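Local structure of protein LRIM1 (Anopheles gambiae, 3O53) at residues E61-S66 and L74-L79; R83-N88 and Q93-G98. The protein forms, through the whole protein of which this is the leucine-rich repeat domain, a heterodimeric complex with APL1C that regulates complement-like immunity in the mosquito. One frame throughout, in Å; residues are numbered along the deposited sequence.

Contact 1 (E61-S66 and L74-L79). With NAG (2-acetamido-2-deoxy-beta-D-glucopyranose), chain C.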
loop_
_atom_site.group_PDB
_atom_site.type_symbol
_atom_site.label_atom_id
_atom_site.label_comp_id
_atom_site.label_asym_id
_atom_site.label_seq_id
_atom_site.Cartn_x
_atom_site.Cartn_y
_atom_site.Cartn_z
ATOM N N GLU A 61 -6.688 20.916 -12.073
ATOM C CA GLU A 61 -5.838 19.726 -12.106
ATOM C C GLU A 61 -5.451 19.223 -10.717
ATOM O O GLU A 61 -5.147 18.048 -10.546
ATOM C CB GLU A 61 -4.557 20.026 -12.894
ATOM C CG GLU A 61 -4.802 20.284 -14.363
ATOM C CD GLU A 61 -3.528 20.585 -15.123
ATOM O OE1 GLU A 61 -2.435 20.238 -14.627
ATOM O OE2 GLU A 61 -3.624 21.171 -16.222
ATOM N N LEU A 62 -5.443 20.102 -9.721
ATOM C CA LEU A 62 -5.042 19.688 -8.376
ATOM C C LEU A 62 -6.010 20.247 -7.361
ATOM O O LEU A 62 -6.332 21.431 -7.391
ATOM C CB LEU A 62 -3.615 20.157 -8.054
ATOM C CG LEU A 62 -3.041 19.693 -6.708
ATOM C CD1 LEU A 62 -1.511 19.658 -6.742
ATOM C CD2 LEU A 62 -3.534 20.565 -5.561
ATOM N N LEU A 63 -6.467 19.391 -6.459
ATOM C CA LEU A 63 -7.431 19.783 -5.443
ATOM C C LEU A 63 -6.960 19.275 -4.094
ATOM O O LEU A 63 -6.705 18.085 -3.928
ATOM C CB LEU A 63 -8.808 19.201 -5.770
ATOM C CG LEU A 63 -9.927 19.491 -4.770
ATOM C CD1 LEU A 63 -10.202 20.988 -4.665
ATOM C CD2 LEU A 63 -11.193 18.743 -5.168
ATOM N N ASN A 64 -6.865 20.172 -3.123
ATOM C CA ASN A 64 -6.378 19.811 -1.799
ATOM C C ASN A 64 -7.475 19.956 -0.749
ATOM O O ASN A 64 -7.876 21.063 -0.406
ATOM C CB ASN A 64 -5.183 20.689 -1.434
ATOM C CG ASN A 64 -4.329 20.093 -0.330
ATOM O OD1 ASN A 64 -4.833 19.432 0.579
ATOM N ND2 ASN A 64 -3.021 20.341 -0.405
ATOM N N LEU A 65 -7.969 18.826 -0.259
ATOM C CA LEU A 65 -9.039 18.804 0.733
ATOM C C LEU A 65 -8.539 18.330 2.092
ATOM O O LEU A 65 -9.344 18.040 2.978
ATOM C CB LEU A 65 -10.165 17.866 0.272
ATOM C CG LEU A 65 -10.766 18.179 -1.099
ATOM C CD1 LEU A 65 -11.766 17.111 -1.511
ATOM C CD2 LEU A 65 -11.418 19.550 -1.086
ATOM N N SER A 66 -7.222 18.249 2.261
ATOM C CA SER A 66 -6.659 17.646 3.468
ATOM C C SER A 66 -7.004 18.416 4.737
ATOM O O SER A 66 -7.179 19.638 4.719
ATOM C CB SER A 66 -5.134 17.494 3.353
ATOM O OG SER A 66 -4.468 18.737 3.450
ATOM N N LEU A 74 -17.108 10.638 -0.716
ATOM C CA LEU A 74 -16.535 11.741 -1.480
ATOM C C LEU A 74 -16.501 11.319 -2.943
ATOM O O LEU A 74 -15.654 10.513 -3.350
ATOM C CB LEU A 74 -15.110 12.078 -0.998
ATOM C CG LEU A 74 -14.427 13.169 -1.834
ATOM C CD1 LEU A 74 -15.284 14.429 -1.838
ATOM C CD2 LEU A 74 -13.014 13.480 -1.341
ATOM N N ASP A 75 -17.434 11.847 -3.729
ATOM C CA ASP A 75 -17.598 11.413 -5.108
ATOM C C ASP A 75 -17.193 12.528 -6.048
ATOM O O ASP A 75 -17.922 13.494 -6.237
ATOM C CB ASP A 75 -19.048 10.993 -5.388
ATOM C CG ASP A 75 -19.224 10.383 -6.774
ATOM O OD1 ASP A 75 -18.335 10.564 -7.641
ATOM O OD2 ASP A 75 -20.256 9.722 -7.001
ATOM N N LEU A 76 -16.011 12.391 -6.631
ATOM C CA LEU A 76 -15.494 13.389 -7.556
ATOM C C LEU A 76 -15.184 12.746 -8.894
ATOM O O LEU A 76 -14.307 13.204 -9.625
ATOM C CB LEU A 76 -14.228 14.012 -6.989
ATOM C CG LEU A 76 -14.415 14.636 -5.611
ATOM C CD1 LEU A 76 -13.094 15.232 -5.146
ATOM C CD2 LEU A 76 -15.514 15.695 -5.650
ATOM N N GLU A 77 -15.907 11.676 -9.201
ATOM C CA GLU A 77 -15.672 10.907 -10.414
ATOM C C GLU A 77 -15.890 11.773 -11.652
ATOM O O GLU A 77 -15.267 11.547 -12.694
ATOM C CB GLU A 77 -16.609 9.698 -10.449
ATOM C CG GLU A 77 -16.349 8.739 -11.596
ATOM C CD GLU A 77 -17.210 7.489 -11.520
ATOM O OE1 GLU A 77 -17.293 6.880 -10.429
ATOM O OE2 GLU A 77 -17.802 7.112 -12.554
ATOM N N SER A 78 -16.766 12.766 -11.526
ATOM C CA SER A 78 -17.156 13.588 -12.669
ATOM C C SER A 78 -16.216 14.765 -12.903
ATOM O O SER A 78 -16.417 15.532 -13.841
ATOM C CB SER A 78 -18.586 14.106 -12.499
ATOM O OG SER A 78 -18.660 15.036 -11.437
ATOM N N LEU A 79 -15.205 14.923 -12.051
ATOM C CA LEU A 79 -14.166 15.919 -12.303
ATOM C C LEU A 79 -13.133 15.299 -13.237
ATOM O O LEU A 79 -12.153 14.691 -12.804
ATOM C CB LEU A 79 -13.535 16.408 -10.999
ATOM C CG LEU A 79 -14.523 17.032 -10.005
ATOM C CD1 LEU A 79 -13.781 17.626 -8.817
ATOM C CD2 LEU A 79 -15.394 18.095 -10.683
HETATM C C1 NAG C . -2.296 19.870 0.745
HETATM C C2 NAG C . -0.908 19.592 0.195
HETATM C C3 NAG C . 0.009 19.136 1.319
HETATM C C4 NAG C . -0.048 20.103 2.492
HETATM C C5 NAG C . -1.484 20.357 2.921
HETATM C C6 NAG C . -1.529 21.413 4.018
HETATM C C7 NAG C . -0.665 18.668 -2.050
HETATM C C8 NAG C . -0.843 17.433 -2.875
HETATM N N2 NAG C . -0.993 18.527 -0.772
HETATM O O3 NAG C . 1.313 18.995 0.817
HETATM O O4 NAG C . 0.647 19.534 3.566
HETATM O O5 NAG C . -2.243 20.791 1.813
HETATM O O6 NAG C . -1.031 22.629 3.501
HETATM O O7 NAG C . -0.246 19.716 -2.548
#

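Contact 2 (R83-N88 and Q93-G98). With NAG (2-acetamido-2-deoxy-beta-D-glucopyranose), chain C.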
loop_
_atom_site.group_PDB
_atom_site.type_symbol
_atom_site.label_atom_id
_atom_site.label_comp_id
_atom_site.label_asym_id
_atom_site.label_seq_id
_atom_site.Cartn_x
_atom_site.Cartn_y
_atom_site.Cartn_z
ATOM N N ARG A 83 -6.062 15.688 -11.741
ATOM C CA ARG A 83 -4.889 14.817 -11.820
ATOM C C ARG A 83 -4.366 14.466 -10.435
ATOM O O ARG A 83 -3.852 13.377 -10.209
ATOM C CB ARG A 83 -3.759 15.495 -12.619
ATOM C CG ARG A 83 -4.143 15.867 -14.043
ATOM C CD ARG A 83 -3.084 16.749 -14.710
ATOM N NE ARG A 83 -1.876 15.998 -15.045
ATOM C CZ ARG A 83 -0.770 16.535 -15.555
ATOM N NH1 ARG A 83 -0.707 17.838 -15.799
ATOM N NH2 ARG A 83 0.278 15.763 -15.823
ATOM N N THR A 84 -4.479 15.397 -9.502
ATOM C CA THR A 84 -3.941 15.188 -8.170
ATOM C C THR A 84 -5.018 15.533 -7.162
ATOM O O THR A 84 -5.612 16.596 -7.230
ATOM C CB THR A 84 -2.694 16.066 -7.936
ATOM O OG1 THR A 84 -1.707 15.744 -8.917
ATOM C CG2 THR A 84 -2.102 15.830 -6.554
ATOM N N LEU A 85 -5.280 14.611 -6.244
ATOM C CA LEU A 85 -6.281 14.816 -5.215
ATOM C C LEU A 85 -5.667 14.466 -3.881
ATOM O O LEU A 85 -5.145 13.374 -3.713
ATOM C CB LEU A 85 -7.490 13.913 -5.471
ATOM C CG LEU A 85 -8.590 13.956 -4.412
ATOM C CD1 LEU A 85 -9.218 15.347 -4.342
ATOM C CD2 LEU A 85 -9.647 12.907 -4.721
ATOM N N ASP A 86 -5.734 15.384 -2.928
ATOM C CA ASP A 86 -5.240 15.106 -1.587
ATOM C C ASP A 86 -6.359 15.300 -0.562
ATOM O O ASP A 86 -6.814 16.415 -0.342
ATOM C CB ASP A 86 -4.059 16.024 -1.270
ATOM C CG ASP A 86 -3.429 15.732 0.090
ATOM O OD1 ASP A 86 -4.071 15.078 0.938
ATOM O OD2 ASP A 86 -2.285 16.171 0.318
ATOM N N LEU A 87 -6.819 14.216 0.051
ATOM C CA LEU A 87 -7.790 14.327 1.135
ATOM C C LEU A 87 -7.257 13.687 2.412
ATOM O O LEU A 87 -8.029 13.229 3.248
ATOM C CB LEU A 87 -9.122 13.689 0.754
ATOM C CG LEU A 87 -9.087 12.187 0.491
ATOM C CD1 LEU A 87 -10.364 11.513 0.984
ATOM C CD2 LEU A 87 -8.863 11.950 -0.993
ATOM N N ASN A 88 -5.936 13.658 2.551
ATOM C CA ASN A 88 -5.298 13.204 3.780
ATOM C C ASN A 88 -5.986 13.821 4.991
ATOM O O ASN A 88 -6.319 15.009 4.986
ATOM C CB ASN A 88 -3.815 13.602 3.810
ATOM C CG ASN A 88 -2.942 12.741 2.905
ATOM O OD1 ASN A 88 -3.371 11.711 2.392
ATOM N ND2 ASN A 88 -1.695 13.168 2.716
ATOM N N GLN A 93 -15.313 7.547 4.003
ATOM C CA GLN A 93 -15.521 6.104 4.008
ATOM C C GLN A 93 -15.500 5.522 2.599
ATOM O O GLN A 93 -14.974 4.434 2.388
ATOM C CB GLN A 93 -16.850 5.765 4.694
ATOM C CG GLN A 93 -16.913 6.239 6.138
ATOM C CD GLN A 93 -18.200 5.837 6.833
ATOM O OE1 GLN A 93 -19.277 5.914 6.251
ATOM N NE2 GLN A 93 -18.092 5.413 8.087
ATOM N N GLU A 94 -16.072 6.231 1.629
ATOM C CA GLU A 94 -16.061 5.740 0.256
ATOM C C GLU A 94 -15.629 6.844 -0.691
ATOM O O GLU A 94 -16.128 7.958 -0.637
ATOM C CB GLU A 94 -17.440 5.195 -0.143
ATOM C CG GLU A 94 -17.978 4.149 0.819
ATOM C CD GLU A 94 -19.252 3.499 0.309
ATOM O OE1 GLU A 94 -19.364 3.292 -0.918
ATOM O OE2 GLU A 94 -20.141 3.200 1.135
ATOM N N LEU A 95 -14.709 6.517 -1.580
ATOM C CA LEU A 95 -14.059 7.515 -2.408
ATOM C C LEU A 95 -14.175 7.112 -3.869
ATOM O O LEU A 95 -13.915 5.965 -4.217
ATOM C CB LEU A 95 -12.579 7.618 -1.991
ATOM C CG LEU A 95 -11.591 8.408 -2.846
ATOM C CD1 LEU A 95 -12.043 9.853 -2.940
ATOM C CD2 LEU A 95 -10.171 8.293 -2.246
ATOM N N LEU A 96 -14.571 8.054 -4.723
ATOM C CA LEU A 96 -14.618 7.814 -6.159
ATOM C C LEU A 96 -13.928 8.951 -6.902
ATOM O O LEU A 96 -14.211 10.118 -6.659
ATOM C CB LEU A 96 -16.070 7.723 -6.646
ATOM C CG LEU A 96 -16.962 6.704 -5.937
ATOM C CD1 LEU A 96 -17.472 7.276 -4.638
ATOM C CD2 LEU A 96 -18.131 6.288 -6.833
ATOM N N VAL A 97 -13.043 8.614 -7.829
ATOM C CA VAL A 97 -12.328 9.639 -8.567
ATOM C C VAL A 97 -12.320 9.338 -10.065
ATOM O O VAL A 97 -12.700 8.245 -10.491
ATOM C CB VAL A 97 -10.902 9.827 -8.001
ATOM C CG1 VAL A 97 -10.990 10.116 -6.509
ATOM C CG2 VAL A 97 -10.051 8.595 -8.250
ATOM N N GLY A 98 -11.895 10.324 -10.851
ATOM C CA GLY A 98 -12.076 10.315 -12.292
ATOM C C GLY A 98 -10.928 9.742 -13.099
ATOM O O GLY A 98 -9.979 9.188 -12.539
HETATM C C1 NAG C . -2.296 19.870 0.745
HETATM C C2 NAG C . -0.908 19.592 0.195
HETATM C C3 NAG C . 0.009 19.136 1.319
HETATM C C4 NAG C . -0.048 20.103 2.492
HETATM C C5 NAG C . -1.484 20.357 2.921
HETATM C C6 NAG C . -1.529 21.413 4.018
HETATM C C7 NAG C . -0.665 18.668 -2.050
HETATM C C8 NAG C . -0.843 17.433 -2.875
HETATM N N2 NAG C . -0.993 18.527 -0.772
HETATM O O3 NAG C . 1.313 18.995 0.817
HETATM O O4 NAG C . 0.647 19.534 3.566
HETATM O O5 NAG C . -2.243 20.791 1.813
HETATM O O6 NAG C . -1.031 22.629 3.501
HETATM O O7 NAG C . -0.246 19.716 -2.548
#

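Contact 1 (E61-S66 and L74-L79)
Leu65 and Leu74 reach toward each other and meet at their methyl ends, Leu65 CD1 lying 3.8 Å from Leu74 CD2. Beside them Leu63 and Leu76 cross at about a right angle, with Leu63 CD2 4.0 Å from Leu76 CD1. Leu76 CD1 also lies 4.3 Å from Leu65 CD1, which ties the two pairs into one apolar patch. All four leucines are buried, and no hydrogen bond links the segments, so side chains alone bridge backbones whose nearest CA atoms, those of Leu65 and Leu74, are 10.5 Å apart. This is the interior of a leucine-rich repeat coil: strand 62-64 belongs to the long run of parallel strands, strand 73-76 to a second, three-stranded parallel sheet, and their leucines fill the core between. Leu54 of helix 51-54 and Leu82 extend the packing around Leu63. Alternation along the first strand sends Asn64 away from the core, onto the concave face, where its ND2 carries the N-linked NAG at C1. With CG anti to the backbone N and beside the carbonyl carbon (chi1 -160°), Asn64 OD1 reaches forward to Ser66 N at 3.2 Å in an Asx turn, the donor lying in the carbonyl plane. A second Asx turn forms at Asp75, whose OD1 is met by Glu77 N nearly along the C-O bond, and Leu79 N bonds to Leu76 O across a type I turn.

Contact 2 (R83-N88 and Q93-G98)
Leu85 CD2 and Val97 CG1 make the closest apolar approach between these segments, 3.6 Å, their side chains slanting across one another. Leu85 CD2 also lies 4.3 Å from Leu95 CD1, so that one branch of Leu85 meets both Leu95 and Val97. The other branch of Leu95 serves Leu87: the two CD2 atoms, of Leu87 and Leu95, stand 4.1 Å apart. Leu85 has its CG anti to the backbone N (chi1 176°), which carries CD2 across the core to these partners. Apolar contacts of this kind are all that join the segments; the nearest CA atoms, those of Leu85 and Val97, are 8.6 Å apart, and no hydrogen bond crosses.

Polar interactions lie on the other side of strand 84-86. There the two carboxylate oxygens of Asp86 have different tasks. Asp86 OD1 accepts from Asn88 N at 2.8 Å, closing an Asx turn where the strand gives way to the loop, while Asp86 OD2 receives the N2-H of the NAG carried by Asn64, at 2.9 Å and nearly straight (166°). This bond would restrain the acetamido group of the sugar against the protein surface. At the start of the segment Arg83 forms salt bridges to Glu61 and Glu102, bridging the preceding and following repeats.

Within the solenoid, strand 84-86 runs between parallel strands 62-64 and 103-105, and Leu85 touches Leu63 and Leu104 on these two neighbours. Strand 91-97 occupies the middle of the other parallel sheet, flanked by strands 73-76 and 113-116.

Overall arrangement
Contacts 1 and 2 are successive layers of the same solenoid core, their centres 6 Å apart, and contact 1 closes along the chain before contact 2 opens. Both faces are continuous between them: strands 62-64 and 84-86 are neighbours in one sheet, strands 73-76 and 91-97 in the other. Probable backbone hydrogen bonds mark each seam, Leu65 N to Asp86 O at 2.7 Å and Leu74 N to Glu94 O at 2.9 Å. Ser66 CB also packs 3.2 Å from Asn88 O. On the concave face one sugar links the two layers, from Asn64 to Asp86; it is a surface modification and marks no binding pocket.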